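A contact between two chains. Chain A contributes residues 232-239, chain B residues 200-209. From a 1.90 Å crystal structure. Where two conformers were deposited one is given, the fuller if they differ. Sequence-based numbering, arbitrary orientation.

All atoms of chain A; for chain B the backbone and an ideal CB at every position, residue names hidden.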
# COMPACT_ATOMS: atom_id res chain seq x y z
N GLY A 232 2.58 -10.45 -0.76
CA GLY A 232 2.65 -11.89 -0.58
C GLY A 232 3.82 -12.49 -1.34
O GLY A 232 4.36 -13.48 -0.92
N GLU A 233 4.22 -11.87 -2.45
CA GLU A 233 5.33 -12.37 -3.24
C GLU A 233 6.67 -11.96 -2.66
O GLU A 233 7.69 -12.48 -3.06
CB GLU A 233 5.21 -11.88 -4.68
CG GLU A 233 4.07 -12.56 -5.43
CD GLU A 233 3.87 -12.06 -6.86
OE1 GLU A 233 4.78 -11.42 -7.44
OE2 GLU A 233 2.78 -12.31 -7.41
N LEU A 234 6.67 -11.00 -1.73
CA LEU A 234 7.90 -10.46 -1.13
C LEU A 234 8.23 -11.05 0.23
O LEU A 234 9.36 -10.99 0.68
CB LEU A 234 7.80 -8.93 -1.00
CG LEU A 234 7.48 -8.25 -2.36
CD1 LEU A 234 7.42 -6.75 -2.20
CD2 LEU A 234 8.50 -8.61 -3.42
N LEU A 235 7.23 -11.58 0.92
CA LEU A 235 7.43 -12.30 2.17
C LEU A 235 8.28 -13.55 1.95
O LEU A 235 8.38 -14.07 0.84
CB LEU A 235 6.11 -12.71 2.77
CG LEU A 235 5.14 -11.56 3.08
CD1 LEU A 235 3.80 -12.07 3.55
CD2 LEU A 235 5.70 -10.61 4.11
N SER A 236 8.92 -13.99 3.03
CA SER A 236 9.63 -15.26 3.04
C SER A 236 9.16 -16.07 4.25
O SER A 236 9.38 -15.65 5.38
CB SER A 236 11.14 -15.03 3.11
OG SER A 236 11.83 -16.22 2.79
N PRO A 237 8.49 -17.22 4.02
CA PRO A 237 8.14 -17.76 2.70
C PRO A 237 7.07 -16.93 2.01
O PRO A 237 6.32 -16.22 2.71
CB PRO A 237 7.55 -19.13 3.03
CG PRO A 237 6.97 -18.95 4.39
CD PRO A 237 7.86 -17.96 5.12
N GLN A 238 7.02 -17.01 0.69
CA GLN A 238 5.99 -16.34 -0.05
C GLN A 238 4.64 -16.96 0.31
O GLN A 238 4.50 -18.17 0.47
CB GLN A 238 6.25 -16.44 -1.53
CG GLN A 238 7.51 -15.74 -1.98
CD GLN A 238 7.67 -15.83 -3.49
OE1 GLN A 238 8.76 -15.98 -4.02
NE2 GLN A 238 6.57 -15.75 -4.17
N LEU A 239 3.64 -16.09 0.41
CA LEU A 239 2.41 -16.40 1.10
C LEU A 239 1.39 -17.00 0.18
O LEU A 239 1.04 -16.41 -0.85
CB LEU A 239 1.83 -15.14 1.75
CG LEU A 239 0.45 -15.23 2.40
CD1 LEU A 239 0.45 -16.19 3.55
CD2 LEU A 239 0.00 -13.86 2.87
N UNK B 200 12.87 1.09 -0.40
CA UNK B 200 12.52 -0.15 0.27
C UNK B 200 11.81 -1.15 -0.61
O UNK B 200 12.03 -2.33 -0.45
CB UNK B 200 11.64 0.16 1.49
N UNK B 201 10.96 -0.69 -1.52
CA UNK B 201 10.31 -1.59 -2.49
C UNK B 201 11.37 -2.35 -3.30
O UNK B 201 11.32 -3.56 -3.43
CB UNK B 201 9.39 -0.80 -3.43
N UNK B 202 12.34 -1.63 -3.83
CA UNK B 202 13.39 -2.28 -4.61
C UNK B 202 14.20 -3.16 -3.69
O UNK B 202 14.60 -4.25 -4.08
CB UNK B 202 14.29 -1.26 -5.31
N UNK B 203 14.51 -2.70 -2.49
CA UNK B 203 15.25 -3.54 -1.54
C UNK B 203 14.60 -4.88 -1.27
O UNK B 203 15.30 -5.90 -1.03
CB UNK B 203 15.42 -2.80 -0.21
N UNK B 204 13.28 -4.90 -1.20
CA UNK B 204 12.58 -6.18 -0.95
C UNK B 204 12.85 -7.15 -2.11
O UNK B 204 12.99 -8.35 -1.92
CB UNK B 204 11.08 -5.96 -0.78
N UNK B 205 12.95 -6.61 -3.32
CA UNK B 205 13.33 -7.42 -4.49
C UNK B 205 14.77 -7.92 -4.44
O UNK B 205 15.08 -9.06 -4.82
CB UNK B 205 13.13 -6.61 -5.77
N UNK B 206 15.65 -7.07 -3.96
CA UNK B 206 17.06 -7.46 -3.75
C UNK B 206 17.15 -8.64 -2.79
O UNK B 206 17.84 -9.60 -3.06
CB UNK B 206 17.87 -6.28 -3.21
N UNK B 207 16.43 -8.57 -1.67
CA UNK B 207 16.47 -9.63 -0.66
C UNK B 207 16.03 -10.96 -1.24
O UNK B 207 16.52 -12.01 -0.84
CB UNK B 207 15.59 -9.27 0.53
N UNK B 208 15.08 -10.92 -2.17
CA UNK B 208 14.56 -12.11 -2.82
C UNK B 208 15.57 -12.69 -3.80
O UNK B 208 15.69 -13.90 -3.91
CB UNK B 208 13.25 -11.79 -3.54
N UNK B 209 16.30 -11.82 -4.49
CA UNK B 209 17.41 -12.25 -5.36
C UNK B 209 18.49 -12.92 -4.54
O UNK B 209 19.03 -13.93 -4.93
CB UNK B 209 18.00 -11.06 -6.13

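Chain B runs as a helix from 200 to 209, and it approaches chain A along one side, with positions 201, 204 and 208 nearest the partner. The backbones come closest where the CA of A:Leu234 lies 6.3 Å from the CA of position 204.

Position 200 is out of reach; chain A sets no demand on it, and many residues would serve. It is B:Asp200, whose carboxylate is hydrogen-bonded elsewhere in the structure.

At position 201 CA-to-CB points sideways, and no atom of chain A lies within 5.5 Å of the ideal CB. A longer side chain could still reach CD1 of A:Leu234, so leucine, isoleucine or methionine would suit. The residue is B:Leu201, with chi1 t and chi2 p; its end comes nearer to chain A, bringing CD1 to 4.4 Å from CD1 of A:Leu234, a loose apolar contact.

Positions 202 and 203 are out of reach and place no restriction that chain A can explain. They are B:Met202 and B:Ala203.

Position 204 points toward chain A, and its ideal CB already stands 4.0 Å from CD1 of A:Leu234. Something small and apolar fits best: alanine, or perhaps serine. B:Ala204 puts its methyl CB in van der Waals contact with that CD1 at 4.0 Å. A water sits between its carbonyl and that of A:Leu234: water 1 lies 2.7 Å from B:Ala204 O and 2.9 Å from A:Leu234 O.

At position 205 CA-to-CB would point away, and an ideal CB would lie 3.2 Å from the O of B:Met202. Glycine relieves that crowding, although the helical backbone angles do not require it; the residue is B:Gly205.

Position 206 is out of reach, and chain A sets no demand there; B:Val206 occupies it. Position 207 points toward chain A but finds nothing within 5.5 Å of its ideal CB, so nothing in chain A selects a type and many residues would serve. The side chain of B:Leu207 comes no nearer than 6.4 Å and makes no contact.

Position 208 points toward a bend of chain A where the carbonyls of A:Glu233, A:Leu234 and A:Leu235 gather with the polar ends of A:Ser236 and A:Gln238. The distance calls for a long donor, lysine or arginine, with glutamine a weaker candidate. B:Lys208 bends at chi2 (p), with chi1 and chi3 between wells, and so brings NZ to A:Leu235 O, to which it donates a hydrogen bond at 2.7 Å, while its CE packs 3.4 Å from A:Glu233 O. NZ also donates to water 3 (2.9 Å), which in turn donates to A:Gln238 OE1 (2.9 Å), and more weakly to water 2 (3.2 Å), itself 2.5 Å from A:Ser236 OG. Thus one ammonium group serves several acceptors.

Position 209 is out of reach; B:Ala209 continues the helix.

Chain B, residues 200-209: DLMAAGVLKA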
# COMPACT_ATOMS: atom_id res chain seq x y z
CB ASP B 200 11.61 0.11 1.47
CG ASP B 200 12.34 0.75 2.64
OD1 ASP B 200 13.60 0.85 2.60
OD2 ASP B 200 11.65 1.20 3.61
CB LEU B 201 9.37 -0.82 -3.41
CG LEU B 201 8.61 -1.61 -4.48
CD1 LEU B 201 7.70 -2.63 -3.84
CD2 LEU B 201 7.82 -0.65 -5.36
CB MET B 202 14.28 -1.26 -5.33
CG MET B 202 13.56 -0.45 -6.41
SD MET B 202 14.50 0.78 -7.36
CE MET B 202 15.19 -0.28 -8.62
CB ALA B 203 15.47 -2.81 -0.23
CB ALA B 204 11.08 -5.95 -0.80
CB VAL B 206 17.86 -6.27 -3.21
CG1 VAL B 206 19.27 -6.70 -2.82
CG2 VAL B 206 17.94 -5.16 -4.25
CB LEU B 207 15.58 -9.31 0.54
CG LEU B 207 16.02 -8.20 1.47
CD1 LEU B 207 14.87 -7.83 2.40
CD2 LEU B 207 17.24 -8.59 2.26
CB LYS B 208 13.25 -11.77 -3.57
CG LYS B 208 12.20 -12.83 -3.52
CD LYS B 208 12.01 -13.23 -2.07
CE LYS B 208 10.58 -13.55 -1.72
NZ LYS B 208 10.67 -14.38 -0.51
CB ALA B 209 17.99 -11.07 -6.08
O HOH W 1 11.95 -9.97 0.04
O HOH W 2 11.20 -17.31 0.68
O HOH W 3 10.92 -16.65 -2.27
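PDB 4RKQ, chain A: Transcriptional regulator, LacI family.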